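Local atomic coordinates of sortase B (Streptococcus pyogenes, PDB entry 3PSQ), a protein that takes part in pilus assembly as a class B sortase, probably a cysteine transpeptidase acting through an acyl-thioester intermediate. Residues L147-I152 / D196-V201; F121-E124 / K130-I133. All coordinates share one frame; numbering follows the deposited sequence.

Contact 1 of 2, residues L147-I152 / D196-V201; sequences LLFNPI and DGRIIV
F149 pushes the far end of its ring against two residues of strand 197-205, R198 and I200, and L148 joins it on I200. All contact between 147-152 and 196-201 is apolar, with no hydrogen bond across. I200 reaches out with its CD1 methyl, which lies 3.6 Å from L148 CB and 3.8 Å from F149 CZ and so fills the angle between leucine and ring. Its CG1 is anti to the carbonyl carbon (chi1 -56°), and the extended chain beyond carries CD1 out to both partners. The same F149 CZ meets the aliphatic root of the arginine, 3.6 Å from R198 CB, and the two side chains cross at about a right angle.

The strand belongs to the sortase beta-barrel and runs antiparallel to strand 184-190, which ends in C190, the predicted acyl-thioester cysteine. R198, the predicted transition-state stabiliser, lies beside that cysteine. The F149 ring also touches L91 and Y93 of strand 89-93, while L148 packs on F162, H165 and I166 of helix 159-167.

Each segment also has a side-chain hydrogen bond of its own. The guanidinium of R198 turns back on its own strand, NH1 giving a hydrogen bond to G197 O (2.9 Å); the donor stands above that carbonyl's plane, although the oxygen is near the guanidinium plane. After the type I turn L147-N150, N150 serves as N-cap of helix 151-155: its OD1 accepts from I152 N at 2.9 Å in a bent bond (131° at the hydrogen) and also from D153 N.

Contact 2 of 2, residues F121-E124 / K130-I133; sequences FSIE and KLKI. With ZN (zinc ion), chain N; ACY (acetic acid), chain F.
F121 holds its CG between the backbone N and the carbonyl carbon (chi1 64°), which swings the ring across to the neighbouring strand and lays one face over I133. There I133 CB sits over the ring centre, 3.8 Å from the centroid in a CH-pi contact, and I133 CG2 approaches F121 CZ to 3.4 Å. I133 CD1 continues this apolar side, lying 3.9 Å from I123 CD1; farther on, I123 CG2 reaches L131 CD1 more loosely. V185 of strand 184-190 covers F121, I123 and I133 from within the fold, and F85 touches I123 and L131.

The two segments are the arms of an antiparallel beta hairpin, with their short axes 160° apart. F121 with I133 and I123 with L131 are the hydrogen-bonded pairs, each closed by two backbone bonds. In the first, I133 N gives to F121 O at 2.7 Å and F121 N returns a bond to I133 O. In the second, L131 N gives to I123 O at 2.8 Å, and I123 N bonds L131 O in return.

S122, E124, K130 and K132 occupy the other face. The side chains of E124 and K130 run alongside each other in the same direction, but K130 NZ stops 4.3 Å from E124 OE1, too far for a salt bridge; that oxygen is paired with K22 in one. E124 OE2 binds a zinc ion at 2.2 Å, and a water is a further ligand of the metal. S122 OG donates to OXT of an acetic acid, probably from the crystallisation liquor, at 3.1 Å; K22 also hydrogen-bonds this molecule.

In the fold
Contacts 1 and 2 follow each other along the chain, the hairpin of contact 2 closing before contact 1 opens. Their centres are about 20 Å apart, on opposite sides of the chain's centre, and their nearest atoms about 5 Å apart without touching. One sheet joins them: strand 130-142, the second arm of the hairpin, pairs antiparallel with strand 197-205 of contact 1. Contact 1 borders the predicted active site, where the side chain of R198 comes within about 4 Å of that of C190, itself a ligand, with H96 and D192, of a bound zinc ion. Contact 2 meets a different zinc, through E124.

Contact 1 of 2, residues L147-I152 / D196-V201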
ATOM      1  N   LEU A 147       3.905 -12.997   7.489  1.00 48.33           N
ATOM      2  CA  LEU A 147       2.788 -13.120   6.581  1.00 47.68           C
ATOM      3  C   LEU A 147       2.596 -11.938   5.623  1.00 47.22           C
ATOM      4  O   LEU A 147       2.381 -12.124   4.434  1.00 46.93           O
ATOM      5  CB  LEU A 147       1.513 -13.346   7.392  1.00 47.30           C
ATOM      6  CG  LEU A 147       0.259 -13.601   6.556  1.00 46.85           C
ATOM      7  CD1 LEU A 147       0.477 -14.854   5.715  1.00 43.27           C
ATOM      8  CD2 LEU A 147      -0.961 -13.733   7.458  1.00 47.14           C
ATOM      9  N   LEU A 148       2.682 -10.724   6.158  1.00 46.89           N
ATOM     10  CA  LEU A 148       2.098  -9.554   5.516  1.00 45.61           C
ATOM     11  C   LEU A 148       2.958  -8.898   4.425  1.00 44.94           C
ATOM     12  O   LEU A 148       2.475  -8.007   3.719  1.00 43.75           O
ATOM     13  CB  LEU A 148       1.665  -8.523   6.577  1.00 45.43           C
ATOM     14  CG  LEU A 148       0.495  -8.996   7.440  1.00 45.15           C
ATOM     15  CD1 LEU A 148       0.184  -7.999   8.527  1.00 46.50           C
ATOM     16  CD2 LEU A 148      -0.745  -9.273   6.584  1.00 44.86           C
ATOM     17  N   PHE A 149       4.203  -9.347   4.271  1.00 44.08           N
ATOM     18  CA  PHE A 149       5.070  -8.789   3.217  1.00 43.79           C
ATOM     19  C   PHE A 149       5.258  -9.750   2.072  1.00 44.53           C
ATOM     20  O   PHE A 149       6.089  -9.542   1.205  1.00 45.28           O
ATOM     21  CB  PHE A 149       6.401  -8.253   3.779  1.00 43.37           C
ATOM     22  CG  PHE A 149       6.209  -7.154   4.807  1.00 42.67           C
ATOM     23  CD1 PHE A 149       5.735  -5.917   4.432  1.00 40.81           C
ATOM     24  CD2 PHE A 149       6.425  -7.395   6.149  1.00 43.69           C
ATOM     25  CE1 PHE A 149       5.516  -4.935   5.361  1.00 41.00           C
ATOM     26  CE2 PHE A 149       6.215  -6.398   7.089  1.00 44.30           C
ATOM     27  CZ  PHE A 149       5.750  -5.168   6.692  1.00 40.31           C
ATOM     28  N   ASN A 150       4.426 -10.787   2.036  1.00 44.99           N
ATOM     29  CA  ASN A 150       4.448 -11.742   0.950  1.00 45.02           C
ATOM     30  C   ASN A 150       3.013 -12.057   0.476  1.00 45.71           C
ATOM     31  O   ASN A 150       2.278 -12.817   1.123  1.00 46.14           O
ATOM     32  CB  ASN A 150       5.187 -13.014   1.371  1.00 44.56           C
ATOM     33  CG  ASN A 150       5.436 -13.968   0.187  1.00 47.47           C
ATOM     34  OD1 ASN A 150       4.651 -13.993  -0.745  1.00 48.66           O
ATOM     35  ND2 ASN A 150       6.527 -14.751   0.234  1.00 44.67           N
ATOM     36  N   PRO A 151       2.602 -11.452  -0.645  1.00 45.67           N
ATOM     37  CA  PRO A 151       1.257 -11.653  -1.193  1.00 45.60           C
ATOM     38  C   PRO A 151       0.977 -13.117  -1.574  1.00 45.77           C
ATOM     39  O   PRO A 151      -0.164 -13.553  -1.612  1.00 43.89           O
ATOM     40  CB  PRO A 151       1.246 -10.759  -2.444  1.00 45.16           C
ATOM     41  CG  PRO A 151       2.321  -9.716  -2.176  1.00 46.60           C
ATOM     42  CD  PRO A 151       3.381 -10.460  -1.408  1.00 45.41           C
ATOM     43  N   ILE A 152       2.023 -13.879  -1.859  1.00 46.71           N
ATOM     44  CA  ILE A 152       1.807 -15.285  -2.171  1.00 46.81           C
ATOM     45  C   ILE A 152       1.422 -16.032  -0.901  1.00 47.05           C
ATOM     46  O   ILE A 152       0.466 -16.811  -0.911  1.00 47.23           O
ATOM     47  CB  ILE A 152       3.018 -15.883  -2.881  1.00 46.83           C
ATOM     48  CG1 ILE A 152       3.130 -15.272  -4.284  1.00 47.73           C
ATOM     49  CG2 ILE A 152       2.899 -17.388  -2.952  1.00 46.21           C
ATOM     50  CD1 ILE A 152       4.505 -15.598  -4.996  1.00 50.23           C
ATOM     51  N   ASP A 196      13.241  -2.322  13.858  1.00 55.82           N
ATOM     52  CA  ASP A 196      12.912  -2.911  12.547  1.00 53.42           C
ATOM     53  C   ASP A 196      11.453  -2.668  12.201  1.00 51.39           C
ATOM     54  O   ASP A 196      10.852  -3.423  11.445  1.00 50.49           O
ATOM     55  CB  ASP A 196      13.196  -4.414  12.573  1.00 53.34           C
ATOM     56  CG  ASP A 196      14.647  -4.700  12.881  1.00 52.99           C
ATOM     57  OD1 ASP A 196      15.526  -4.031  12.304  1.00 53.68           O
ATOM     58  OD2 ASP A 196      14.931  -5.584  13.688  1.00 54.26           O
ATOM     59  N   GLY A 197      10.909  -1.589  12.768  1.00 49.40           N
ATOM     60  CA  GLY A 197       9.483  -1.397  12.839  1.00 47.01           C
ATOM     61  C   GLY A 197       8.892  -1.162  11.481  1.00 45.76           C
ATOM     62  O   GLY A 197       9.537  -0.511  10.633  1.00 44.81           O
ATOM     63  N   ARG A 198       7.691  -1.724  11.259  1.00 44.35           N
ATOM     64  CA  ARG A 198       6.939  -1.454  10.013  1.00 44.40           C
ATOM     65  C   ARG A 198       5.515  -1.025  10.335  1.00 44.01           C
ATOM     66  O   ARG A 198       4.899  -1.529  11.269  1.00 44.75           O
ATOM     67  CB  ARG A 198       6.933  -2.644   9.033  1.00 43.27           C
ATOM     68  CG  ARG A 198       8.288  -3.143   8.554  1.00 42.41           C
ATOM     69  CD  ARG A 198       8.922  -2.225   7.534  1.00 40.97           C
ATOM     70  NE  ARG A 198      10.233  -2.706   7.084  1.00 42.73           N
ATOM     71  CZ  ARG A 198      11.405  -2.335   7.601  1.00 45.92           C
ATOM     72  NH1 ARG A 198      11.443  -1.463   8.610  1.00 49.30           N
ATOM     73  NH2 ARG A 198      12.563  -2.803   7.100  1.00 46.09           N
ATOM     74  N   ILE A 199       4.998  -0.085   9.566  1.00 43.28           N
ATOM     75  CA  ILE A 199       3.596   0.217   9.673  1.00 43.58           C
ATOM     76  C   ILE A 199       2.838  -0.316   8.446  1.00 43.78           C
ATOM     77  O   ILE A 199       3.323  -0.215   7.317  1.00 43.17           O
ATOM     78  CB  ILE A 199       3.331   1.746   9.875  1.00 43.12           C
ATOM     79  CG1 ILE A 199       1.836   1.986  10.072  1.00 43.03           C
ATOM     80  CG2 ILE A 199       3.907   2.548   8.711  1.00 42.11           C
ATOM     81  CD1 ILE A 199       1.470   3.381  10.549  1.00 43.98           C
ATOM     82  N   ILE A 200       1.644  -0.869   8.668  1.00 44.29           N
ATOM     83  CA  ILE A 200       0.783  -1.253   7.554  1.00 44.29           C
ATOM     84  C   ILE A 200      -0.615  -0.673   7.783  1.00 45.36           C
ATOM     85  O   ILE A 200      -1.177  -0.837   8.870  1.00 45.06           O
ATOM     86  CB  ILE A 200       0.652  -2.801   7.430  1.00 44.28           C
ATOM     87  CG1 ILE A 200       2.033  -3.454   7.291  1.00 45.33           C
ATOM     88  CG2 ILE A 200      -0.259  -3.169   6.272  1.00 42.71           C
ATOM     89  CD1 ILE A 200       2.036  -4.975   7.218  1.00 44.14           C
ATOM     90  N   VAL A 201      -1.142   0.014   6.770  1.00 45.82           N
ATOM     91  CA  VAL A 201      -2.541   0.384   6.682  1.00 47.09           C
ATOM     92  C   VAL A 201      -3.193  -0.510   5.625  1.00 48.34           C
ATOM     93  O   VAL A 201      -2.797  -0.524   4.438  1.00 48.34           O
ATOM     94  CB  VAL A 201      -2.735   1.849   6.282  1.00 46.95           C
ATOM     95  CG1 VAL A 201      -4.225   2.150   6.020  1.00 48.22           C
ATOM     96  CG2 VAL A 201      -2.194   2.793   7.373  1.00 46.92           C
TER

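Contact 2 of 2, residues F121-E124 / K130-I133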
ATOM      1  N   PHE A 121      -9.320   4.692   0.835  1.00 51.59           N
ATOM      2  CA  PHE A 121      -8.424   5.271  -0.129  1.00 49.03           C
ATOM      3  C   PHE A 121      -8.805   4.694  -1.446  1.00 49.49           C
ATOM      4  O   PHE A 121      -9.592   3.740  -1.509  1.00 49.41           O
ATOM      5  CB  PHE A 121      -6.953   5.047   0.230  1.00 47.85           C
ATOM      6  CG  PHE A 121      -6.501   3.598   0.240  1.00 43.59           C
ATOM      7  CD1 PHE A 121      -6.004   3.004  -0.918  1.00 39.94           C
ATOM      8  CD2 PHE A 121      -6.501   2.874   1.419  1.00 36.57           C
ATOM      9  CE1 PHE A 121      -5.529   1.681  -0.891  1.00 39.63           C
ATOM     10  CE2 PHE A 121      -6.028   1.579   1.477  1.00 37.30           C
ATOM     11  CZ  PHE A 121      -5.545   0.965   0.318  1.00 38.69           C
ATOM     12  N   SER A 122      -8.295   5.274  -2.514  1.00 49.48           N
ATOM     13  CA  SER A 122      -8.740   4.833  -3.805  1.00 50.45           C
ATOM     14  C   SER A 122      -7.590   4.702  -4.788  1.00 50.00           C
ATOM     15  O   SER A 122      -6.569   5.375  -4.650  1.00 49.92           O
ATOM     16  CB  SER A 122      -9.782   5.825  -4.330  1.00 51.90           C
ATOM     17  OG  SER A 122      -9.210   7.105  -4.483  1.00 55.77           O
ATOM     18  N   ILE A 123      -7.759   3.840  -5.784  1.00 49.37           N
ATOM     19  CA  ILE A 123      -6.710   3.591  -6.725  1.00 49.21           C
ATOM     20  C   ILE A 123      -7.307   3.714  -8.112  1.00 50.03           C
ATOM     21  O   ILE A 123      -8.424   3.282  -8.328  1.00 51.01           O
ATOM     22  CB  ILE A 123      -6.093   2.183  -6.512  1.00 48.90           C
ATOM     23  CG1 ILE A 123      -5.149   2.195  -5.311  1.00 48.54           C
ATOM     24  CG2 ILE A 123      -5.369   1.683  -7.766  1.00 46.75           C
ATOM     25  CD1 ILE A 123      -4.883   0.813  -4.761  1.00 47.23           C
ATOM     26  N   GLU A 124      -6.570   4.301  -9.047  1.00 49.22           N
ATOM     27  CA  GLU A 124      -6.963   4.242 -10.422  1.00 49.45           C
ATOM     28  C   GLU A 124      -5.896   3.497 -11.205  1.00 49.32           C
ATOM     29  O   GLU A 124      -4.708   3.855 -11.147  1.00 48.55           O
ATOM     30  CB  GLU A 124      -7.131   5.642 -10.992  1.00 49.84           C
ATOM     31  CG  GLU A 124      -7.445   5.652 -12.474  1.00 51.67           C
ATOM     32  CD  GLU A 124      -7.970   7.002 -12.934  1.00 56.15           C
ATOM     33  OE1 GLU A 124      -8.123   7.913 -12.099  1.00 59.45           O
ATOM     34  OE2 GLU A 124      -8.242   7.167 -14.131  1.00 61.65           O
ATOM     35  N   LYS A 130     -11.408   2.280 -11.608  1.00 59.26           N
ATOM     36  CA  LYS A 130     -11.356   3.027 -10.350  1.00 59.32           C
ATOM     37  C   LYS A 130     -11.755   2.135  -9.192  1.00 58.94           C
ATOM     38  O   LYS A 130     -12.768   1.443  -9.249  1.00 59.89           O
ATOM     39  CB  LYS A 130     -12.241   4.283 -10.412  1.00 59.58           C
ATOM     40  CG  LYS A 130     -11.890   5.173 -11.617  1.00 62.64           C
ATOM     41  CD  LYS A 130     -11.967   6.664 -11.365  1.00 68.74           C
ATOM     42  CE  LYS A 130     -11.853   7.403 -12.707  1.00 71.85           C
ATOM     43  NZ  LYS A 130     -12.270   8.841 -12.566  1.00 75.23           N
ATOM     44  N   LEU A 131     -10.938   2.096  -8.155  1.00 56.90           N
ATOM     45  CA  LEU A 131     -11.213   1.187  -7.088  1.00 55.89           C
ATOM     46  C   LEU A 131     -11.315   1.994  -5.817  1.00 55.05           C
ATOM     47  O   LEU A 131     -10.666   3.008  -5.671  1.00 55.07           O
ATOM     48  CB  LEU A 131     -10.127   0.111  -6.969  1.00 56.42           C
ATOM     49  CG  LEU A 131      -9.663  -0.495  -8.293  1.00 57.90           C
ATOM     50  CD1 LEU A 131      -8.308  -1.182  -8.158  1.00 59.57           C
ATOM     51  CD2 LEU A 131     -10.732  -1.458  -8.838  1.00 60.87           C
ATOM     52  N   LYS A 132     -12.171   1.552  -4.916  1.00 53.79           N
ATOM     53  CA  LYS A 132     -12.333   2.203  -3.652  1.00 53.57           C
ATOM     54  C   LYS A 132     -11.967   1.139  -2.667  1.00 52.40           C
ATOM     55  O   LYS A 132     -12.371  -0.017  -2.812  1.00 52.65           O
ATOM     56  CB  LYS A 132     -13.781   2.668  -3.456  1.00 54.34           C
ATOM     57  CG  LYS A 132     -14.068   3.297  -2.125  1.00 56.70           C
ATOM     58  CD  LYS A 132     -15.502   3.838  -2.108  1.00 64.81           C
ATOM     59  CE  LYS A 132     -16.112   3.715  -0.698  1.00 67.29           C
ATOM     60  NZ  LYS A 132     -17.516   4.239  -0.631  1.00 68.97           N
ATOM     61  N   ILE A 133     -11.168   1.510  -1.690  1.00 50.96           N
ATOM     62  CA  ILE A 133     -10.737   0.545  -0.716  1.00 50.52           C
ATOM     63  C   ILE A 133     -11.230   1.009   0.624  1.00 50.25           C
ATOM     64  O   ILE A 133     -11.028   2.163   0.962  1.00 51.07           O
ATOM     65  CB  ILE A 133      -9.179   0.441  -0.704  1.00 50.12           C
ATOM     66  CG1 ILE A 133      -8.669  -0.117  -2.030  1.00 49.66           C
ATOM     67  CG2 ILE A 133      -8.708  -0.406   0.418  1.00 48.96           C
ATOM     68  CD1 ILE A 133      -8.449   0.922  -3.123  1.00 45.63           C
TER
HETATM   69 ZN    ZN N 320      -8.727   9.100 -14.997  1.00 86.58          ZN
HETATM   70  C   ACY F 241      -7.811   7.765  -7.665  1.00 79.92           C
HETATM   71  O   ACY F 241      -7.238   8.783  -8.115  1.00 79.78           O
HETATM   72  OXT ACY F 241      -7.245   6.959  -6.894  1.00 79.92           O
HETATM   73  CH3 ACY F 241      -9.240   7.498  -8.063  1.00 79.74           C
HETATM   74  O   HOH W   1      -6.635   9.877 -15.351  1.00 67.10           O